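Putative phophotriesterase (Proteus mirabilis, PDB 3RHG) probably acts as a zinc-dependent hydrolase of ester bonds, a phosphotriesterase-family member holding two divalent metal ions per subunit. Local coordinates at residues 257-261 against 296-300; 291-295 against 308-313. All blocks are in the same frame, centred on the assembly; numbering follows the deposited sequence.

Contact 1: 257-261 against 296-300; sequences LDISF and FLKQM. With BEZ (benzoic acid), chain D.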
ATOM      1  N   LEU A 257      -7.816  -0.488   1.780  1.00 18.33           N
ATOM      2  CA  LEU A 257      -7.484  -0.849   3.149  1.00 21.47           C
ATOM      3  C   LEU A 257      -5.943  -0.792   3.379  1.00 26.14           C
ATOM      4  O   LEU A 257      -5.452  -0.181   4.348  1.00 27.24           O
ATOM      5  CB  LEU A 257      -8.103  -2.217   3.487  1.00 25.78           C
ATOM      6  CG  LEU A 257      -7.724  -2.828   4.838  1.00 25.33           C
ATOM      7  CD1 LEU A 257      -8.330  -1.989   5.896  1.00 29.75           C
ATOM      8  CD2 LEU A 257      -8.216  -4.241   4.924  1.00 27.18           C
ATOM      9  N   ASP A 258      -5.190  -1.406   2.482  1.00 26.96           N
ATOM     10  CA  ASP A 258      -3.725  -1.248   2.417  1.00 24.05           C
ATOM     11  C   ASP A 258      -3.033  -1.660   3.707  1.00 22.81           C
ATOM     12  O   ASP A 258      -2.109  -0.974   4.172  1.00 28.58           O
ATOM     13  CB  ASP A 258      -3.313   0.189   2.070  1.00 26.28           C
ATOM     14  CG  ASP A 258      -3.733   0.627   0.656  1.00 26.02           C
ATOM     15  OD1 ASP A 258      -4.286  -0.175  -0.148  1.00 27.35           O
ATOM     16  OD2 ASP A 258      -3.486   1.812   0.346  1.00 24.94           O
ATOM     17  N   ILE A 259      -3.463  -2.779   4.279  1.00 21.83           N
ATOM     18  CA  ILE A 259      -2.901  -3.254   5.550  1.00 21.88           C
ATOM     19  C   ILE A 259      -2.617  -4.735   5.416  1.00 22.26           C
ATOM     20  O   ILE A 259      -3.357  -5.473   4.741  1.00 25.74           O
ATOM     21  CB  ILE A 259      -3.888  -3.032   6.722  1.00 23.23           C
ATOM     22  CG1 ILE A 259      -4.159  -1.541   6.941  1.00 21.78           C
ATOM     23  CG2 ILE A 259      -3.375  -3.663   8.014  1.00 27.29           C
ATOM     24  CD1 ILE A 259      -5.303  -1.266   7.968  1.00 26.08           C
ATOM     25  N   SER A 260      -1.530  -5.164   6.051  1.00 24.61           N
ATOM     26  CA  SER A 260      -1.214  -6.575   6.155  0.50 27.17           C
ATOM     27  C   SER A 260      -1.389  -7.006   7.616  1.00 27.49           C
ATOM     28  O   SER A 260      -0.850  -6.375   8.534  1.00 31.77           O
ATOM     29  CB  SER A 260       0.208  -6.841   5.648  0.50 31.16           C
ATOM     30  OG  SER A 260       0.389  -6.342   4.321  0.50 31.98           O
ATOM     31  N   PHE A 261      -2.142  -8.072   7.820  1.00 30.39           N
ATOM     32  CA  PHE A 261      -2.401  -8.566   9.154  1.00 31.89           C
ATOM     33  C   PHE A 261      -1.456  -9.728   9.466  1.00 30.60           C
ATOM     34  O   PHE A 261      -1.157 -10.557   8.601  1.00 34.19           O
ATOM     35  CB  PHE A 261      -3.881  -8.943   9.271  1.00 32.55           C
ATOM     36  CG  PHE A 261      -4.795  -7.797   8.972  1.00 29.09           C
ATOM     37  CD1 PHE A 261      -5.132  -6.886   9.964  1.00 31.68           C
ATOM     38  CD2 PHE A 261      -5.264  -7.587   7.673  1.00 29.24           C
ATOM     39  CE1 PHE A 261      -5.949  -5.810   9.685  1.00 26.80           C
ATOM     40  CE2 PHE A 261      -6.081  -6.505   7.381  1.00 26.19           C
ATOM     41  CZ  PHE A 261      -6.431  -5.614   8.374  1.00 26.63           C
ATOM     42  N   PHE A 296     -12.200   1.198   9.930  1.00 19.86           N
ATOM     43  CA  PHE A 296     -12.484   0.634  11.244  1.00 18.31           C
ATOM     44  C   PHE A 296     -11.324   0.810  12.208  1.00 20.20           C
ATOM     45  O   PHE A 296     -11.402   0.352  13.352  1.00 21.47           O
ATOM     46  CB  PHE A 296     -12.906  -0.845  11.147  1.00 20.92           C
ATOM     47  CG  PHE A 296     -11.757  -1.837  10.999  1.00 19.60           C
ATOM     48  CD1 PHE A 296     -11.353  -2.605  12.093  1.00 21.21           C
ATOM     49  CD2 PHE A 296     -11.125  -2.041   9.761  1.00 19.03           C
ATOM     50  CE1 PHE A 296     -10.299  -3.540  11.981  1.00 20.30           C
ATOM     51  CE2 PHE A 296     -10.075  -2.974   9.617  1.00 20.25           C
ATOM     52  CZ  PHE A 296      -9.676  -3.738  10.722  1.00 21.29           C
ATOM     53  N   LEU A 297     -10.273   1.485  11.733  1.00 20.65           N
ATOM     54  CA  LEU A 297      -9.050   1.761  12.486  1.00 19.20           C
ATOM     55  C   LEU A 297      -8.673   3.207  12.256  1.00 21.76           C
ATOM     56  O   LEU A 297      -8.927   3.742  11.174  1.00 23.03           O
ATOM     57  CB  LEU A 297      -7.901   0.872  11.994  1.00 21.75           C
ATOM     58  CG  LEU A 297      -8.027  -0.644  12.172  1.00 20.27           C
ATOM     59  CD1 LEU A 297      -7.006  -1.408  11.309  1.00 22.21           C
ATOM     60  CD2 LEU A 297      -7.909  -1.060  13.684  1.00 22.18           C
ATOM     61  N   LYS A 298      -8.058   3.849  13.247  1.00 21.34           N
ATOM     62  CA  LYS A 298      -7.707   5.248  13.073  1.00 21.22           C
ATOM     63  C   LYS A 298      -6.704   5.429  11.936  1.00 20.45           C
ATOM     64  O   LYS A 298      -6.662   6.486  11.307  1.00 22.94           O
ATOM     65  CB  LYS A 298      -7.181   5.869  14.385  1.00 24.73           C
ATOM     66  CG  LYS A 298      -8.228   5.954  15.496  1.00 24.57           C
ATOM     67  CD  LYS A 298      -7.741   6.844  16.624  1.00 29.24           C
ATOM     68  CE  LYS A 298      -8.717   6.842  17.779  1.00 28.07           C
ATOM     69  NZ  LYS A 298      -8.246   7.721  18.900  1.00 29.59           N
ATOM     70  N   GLN A 299      -5.874   4.413  11.688  1.00 22.27           N
ATOM     71  CA  GLN A 299      -4.856   4.531  10.652  1.00 22.80           C
ATOM     72  C   GLN A 299      -5.479   4.664   9.260  1.00 21.69           C
ATOM     73  O   GLN A 299      -4.808   5.092   8.313  1.00 22.63           O
ATOM     74  CB  GLN A 299      -3.914   3.329  10.662  1.00 21.99           C
ATOM     75  CG  GLN A 299      -4.523   2.096  10.048  1.00 22.20           C
ATOM     76  CD  GLN A 299      -3.632   0.889  10.272  1.00 24.78           C
ATOM     77  OE1 GLN A 299      -3.670   0.266  11.333  1.00 24.47           O
ATOM     78  NE2 GLN A 299      -2.812   0.563   9.274  1.00 24.70           N
ATOM     79  N   MET A 300      -6.758   4.314   9.130  1.00 20.84           N
ATOM     80  CA  MET A 300      -7.394   4.410   7.822  1.00 19.53           C
ATOM     81  C   MET A 300      -7.883   5.817   7.477  1.00 22.15           C
ATOM     82  O   MET A 300      -8.200   6.116   6.313  1.00 22.38           O
ATOM     83  CB  MET A 300      -8.536   3.408   7.702  1.00 21.25           C
ATOM     84  CG  MET A 300      -8.057   1.981   7.878  1.00 18.34           C
ATOM     85  SD  MET A 300      -9.353   0.746   7.832  1.00 20.54           S
ATOM     86  CE  MET A 300      -9.964   0.913   6.126  1.00 20.92           C
TER
HETATM   87  C   BEZ D 369     -10.903  -9.700   9.178  1.00 36.16           C
HETATM   88  O1  BEZ D 369     -11.762 -10.587   8.980  1.00 38.65           O
HETATM   89  O2  BEZ D 369      -9.983  -9.903  10.006  1.00 40.04           O
HETATM   90  C1  BEZ D 369     -10.959  -8.403   8.437  1.00 28.24           C
HETATM   91  C2  BEZ D 369     -12.047  -8.090   7.618  1.00 30.56           C
HETATM   92  C3  BEZ D 369     -12.085  -6.867   6.949  1.00 29.17           C
HETATM   93  C4  BEZ D 369     -11.032  -5.971   7.077  1.00 28.43           C
HETATM   94  C5  BEZ D 369      -9.945  -6.294   7.883  1.00 27.32           C
HETATM   95  C6  BEZ D 369      -9.902  -7.504   8.570  1.00 30.20           C

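Contact 2: 291-295 against 308-313; sequences LSHDV and GWGFVP. With ZN (zinc ion), chain B.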
ATOM      1  N   LEU A 291     -19.536  -1.473  -3.150  1.00 16.60           N
ATOM      2  CA  LEU A 291     -18.149  -1.056  -2.882  1.00 16.34           C
ATOM      3  C   LEU A 291     -18.082  -0.219  -1.623  1.00 15.97           C
ATOM      4  O   LEU A 291     -18.944   0.622  -1.398  1.00 18.64           O
ATOM      5  CB  LEU A 291     -17.662  -0.143  -4.010  1.00 17.90           C
ATOM      6  CG  LEU A 291     -17.792  -0.690  -5.431  1.00 16.97           C
ATOM      7  CD1 LEU A 291     -17.343   0.356  -6.450  1.00 20.52           C
ATOM      8  CD2 LEU A 291     -17.038  -1.999  -5.646  1.00 19.80           C
ATOM      9  N   SER A 292     -17.060  -0.427  -0.786  1.00 15.92           N
ATOM     10  CA  SER A 292     -16.906   0.426   0.384  1.00 17.79           C
ATOM     11  C   SER A 292     -15.448   0.330   0.883  1.00 18.88           C
ATOM     12  O   SER A 292     -14.622  -0.358   0.251  1.00 17.65           O
ATOM     13  CB  SER A 292     -17.926   0.026   1.478  1.00 17.96           C
ATOM     14  OG  SER A 292     -18.582   1.171   2.035  1.00 19.10           O
ATOM     15  N   HIS A 293     -15.134   1.030   1.983  1.00 18.40           N
ATOM     16  CA  HIS A 293     -13.764   1.109   2.519  1.00 18.18           C
ATOM     17  C   HIS A 293     -13.560   0.275   3.790  1.00 17.23           C
ATOM     18  O   HIS A 293     -12.429  -0.059   4.128  1.00 18.04           O
ATOM     19  CB  HIS A 293     -13.440   2.560   2.935  1.00 19.50           C
ATOM     20  CG  HIS A 293     -13.664   3.581   1.866  1.00 19.55           C
ATOM     21  ND1 HIS A 293     -14.885   4.204   1.690  1.00 19.15           N
ATOM     22  CD2 HIS A 293     -12.823   4.123   0.944  1.00 20.55           C
ATOM     23  CE1 HIS A 293     -14.788   5.083   0.699  1.00 18.39           C
ATOM     24  NE2 HIS A 293     -13.549   5.056   0.231  1.00 20.80           N
ATOM     25  N   ASP A 294     -14.641   0.025   4.532  1.00 15.77           N
ATOM     26  CA  ASP A 294     -14.528  -0.614   5.851  1.00 16.77           C
ATOM     27  C   ASP A 294     -13.576   0.115   6.775  1.00 16.15           C
ATOM     28  O   ASP A 294     -12.794  -0.528   7.478  1.00 18.27           O
ATOM     29  CB  ASP A 294     -14.148  -2.108   5.742  1.00 20.25           C
ATOM     30  CG  ASP A 294     -14.443  -2.875   7.015  1.00 18.73           C
ATOM     31  OD1 ASP A 294     -15.342  -2.432   7.776  1.00 20.52           O
ATOM     32  OD2 ASP A 294     -13.769  -3.922   7.278  1.00 20.40           O
ATOM     33  N   VAL A 295     -13.628   1.445   6.793  1.00 17.33           N
ATOM     34  CA  VAL A 295     -12.854   2.198   7.788  1.00 18.40           C
ATOM     35  C   VAL A 295     -13.204   1.639   9.168  1.00 19.43           C
ATOM     36  O   VAL A 295     -14.374   1.600   9.537  1.00 20.06           O
ATOM     37  CB  VAL A 295     -13.140   3.712   7.731  1.00 19.31           C
ATOM     38  CG1 VAL A 295     -12.519   4.433   8.949  1.00 23.63           C
ATOM     39  CG2 VAL A 295     -12.604   4.295   6.424  1.00 20.61           C
ATOM     40  N   GLY A 308      -9.169   7.215   3.854  1.00 22.25           N
ATOM     41  CA  GLY A 308     -10.382   7.922   4.241  1.00 23.19           C
ATOM     42  C   GLY A 308     -11.639   7.415   3.556  1.00 20.45           C
ATOM     43  O   GLY A 308     -11.700   6.236   3.144  1.00 22.14           O
ATOM     44  N   TRP A 309     -12.649   8.290   3.442  1.00 21.24           N
ATOM     45  CA  TRP A 309     -13.965   7.913   2.931  1.00 20.42           C
ATOM     46  C   TRP A 309     -14.230   8.441   1.531  1.00 20.29           C
ATOM     47  O   TRP A 309     -15.309   8.199   0.970  1.00 22.29           O
ATOM     48  CB  TRP A 309     -15.086   8.349   3.885  1.00 22.12           C
ATOM     49  CG  TRP A 309     -15.286   7.390   5.043  1.00 20.58           C
ATOM     50  CD1 TRP A 309     -15.408   6.029   4.961  1.00 21.43           C
ATOM     51  CD2 TRP A 309     -15.403   7.717   6.439  1.00 21.26           C
ATOM     52  NE1 TRP A 309     -15.620   5.493   6.211  1.00 20.76           N
ATOM     53  CE2 TRP A 309     -15.598   6.506   7.136  1.00 21.66           C
ATOM     54  CE3 TRP A 309     -15.343   8.917   7.170  1.00 23.87           C
ATOM     55  CZ2 TRP A 309     -15.726   6.457   8.533  1.00 21.40           C
ATOM     56  CZ3 TRP A 309     -15.508   8.870   8.547  1.00 22.69           C
ATOM     57  CH2 TRP A 309     -15.677   7.642   9.219  1.00 21.50           C
ATOM     58  N   GLY A 310     -13.249   9.143   0.952  1.00 20.66           N
ATOM     59  CA  GLY A 310     -13.423   9.665  -0.400  1.00 21.67           C
ATOM     60  C   GLY A 310     -12.806   8.778  -1.466  1.00 22.71           C
ATOM     61  O   GLY A 310     -12.964   9.012  -2.662  1.00 24.64           O
ATOM     62  N   PHE A 311     -12.104   7.741  -1.046  1.00 20.69           N
ATOM     63  CA  PHE A 311     -11.268   6.973  -1.960  1.00 21.28           C
ATOM     64  C   PHE A 311     -12.053   6.166  -3.014  1.00 20.65           C
ATOM     65  O   PHE A 311     -11.738   6.188  -4.216  1.00 23.08           O
ATOM     66  CB  PHE A 311     -10.343   6.048  -1.167  1.00 20.58           C
ATOM     67  CG  PHE A 311      -9.337   5.340  -2.031  1.00 21.80           C
ATOM     68  CD1 PHE A 311      -8.136   5.960  -2.365  1.00 22.12           C
ATOM     69  CD2 PHE A 311      -9.605   4.076  -2.538  1.00 25.77           C
ATOM     70  CE1 PHE A 311      -7.201   5.321  -3.187  1.00 21.67           C
ATOM     71  CE2 PHE A 311      -8.685   3.430  -3.359  1.00 24.72           C
ATOM     72  CZ  PHE A 311      -7.478   4.053  -3.685  1.00 21.46           C
ATOM     73  N   VAL A 312     -13.076   5.447  -2.576  1.00 20.21           N
ATOM     74  CA  VAL A 312     -13.902   4.665  -3.517  1.00 19.78           C
ATOM     75  C   VAL A 312     -14.518   5.544  -4.605  1.00 20.90           C
ATOM     76  O   VAL A 312     -14.296   5.306  -5.800  1.00 22.19           O
ATOM     77  CB  VAL A 312     -14.943   3.786  -2.773  1.00 19.17           C
ATOM     78  CG1 VAL A 312     -16.073   3.330  -3.716  1.00 23.07           C
ATOM     79  CG2 VAL A 312     -14.251   2.574  -2.167  1.00 22.52           C
ATOM     80  N   PRO A 313     -15.271   6.560  -4.251  1.00 21.56           N
ATOM     81  CA  PRO A 313     -15.876   7.387  -5.290  1.00 23.14           C
ATOM     82  C   PRO A 313     -14.891   8.181  -6.130  1.00 24.68           C
ATOM     83  O   PRO A 313     -15.145   8.433  -7.265  1.00 31.17           O
ATOM     84  CB  PRO A 313     -16.859   8.279  -4.538  1.00 24.93           C
ATOM     85  CG  PRO A 313     -16.565   8.133  -3.149  1.00 29.01           C
ATOM     86  CD  PRO A 313     -15.736   6.934  -2.911  1.00 20.84           C
TER
HETATM   87 ZN    ZN B 367     -16.840  -3.807   8.966  1.00 21.10          ZN

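Contact 1: 257-261 against 296-300
Leu257 and Met300 bring the two loops nearest, with their CA atoms 7.0 Å apart; residues 257-261 follow an irregular path, whereas 298-300 form a short 3-10 turn. No hydrogen bond joins the segments, so side chains do the work. Leu257 puts its two branches to different uses: CD1 presses tightly on Met300 CE, at 3.3 Å, while CD2 faces the benzoic acid ring, 3.9 Å from its C4. Ile259, with CG1 anti to its carbonyl carbon (chi1 -63°), reaches Leu297 CD1 with CD1 at 3.8 Å. The same CD1 methyl lies 3.4 Å from Gln299 NE2, meeting an amide that comes from the opposite direction and is held by the side chain of Asn68 and the carbonyl of Leu58. Phe261 CE1 approaches the edge of the Phe296 ring, 4.4 Å from CZ, and Leu297 CG lies over the centre of one face of that second ring. Benzoic acid lies over a face of Phe261, whose CZ is 3.6 Å from ligand C5, and Phe296 CE2 meets the same carbon at 3.7 Å. With the one amide bonded outside, the chemistry implies largely apolar adhesion by shape and dispersion, Leu257, Phe261 and Phe296 meeting the ligand's ring.

Contact 2: 291-295 against 308-313
His293, with CG anti to its own carbonyl carbon and beside the backbone N (chi1 -54°), sends its imidazole toward residues 308-313. Asp294, the next residue, has CG anti to the backbone N and carries its carboxylate the other way, to the metal. Trp309 shares the first-torsion setting of His293, and this brings its indole alongside Val295. The imidazole is gripped by a bond from Val312 N to His293 NE2, 2.9 Å long and nearly straight at 168°, although the donor is tilted out of the ring plane. NE2 therefore acts as an acceptor towards a backbone N-H of helix 311-322. Both ring faces are packed: Trp309 CA and Gly308 O lie over one, Gly308 O 3.3 Å from His293 CD2, and Val312 CG2 lies over the other, 3.8 Å from the ring centroid. Trp309 also turns an indole edge toward the imidazole in an offset edge-to-face pair, the planes of the imidazole and the five-membered indole ring inclined at 75°. Farther along, Val295 crosses the indole at about a right angle, CG2 standing 3.6 Å from Trp309 CD1. At the other end Val312 CG1 packs on Leu291 CB at 3.8 Å. Glu24 receives N-H groups from His293 and Val295 and also bonds Ser292 OG, tying this backbone to the first barrel strand. Asp294 OD1 binds, at 2.4 Å, a zinc that His23, His25 and Glu166 also bind. A metal-binding aspartate just beyond the eighth strand of a beta/alpha barrel is a hallmark of the amidohydrolase superfamily; here its neighbours fasten that strand end to the helix that follows.

Overall arrangement
Both contacts draw on the connection from strand 289-291 to helix 311-322, and their segments alternate along the chain, with centres about 12 Å apart. Met300 joins them: its O lies 2.9 Å from Gly308 N, a probable hydrogen bond, while its CE methyl, already against Leu257, packs 3.3 Å from His293 O. Contact 2 packs the metal-binding start of this loop against residues 308-313, and contact 1 packs the next part against the loop after strand 249-252. Asp294 and Phe296, whose nearest side-chain atoms lie about 4 Å apart, connect the contacts to the active site, one serving zinc and both lining the benzoic acid pocket, whereas the His293 side chain stays about 10 Å, nearest atoms, from that ligand.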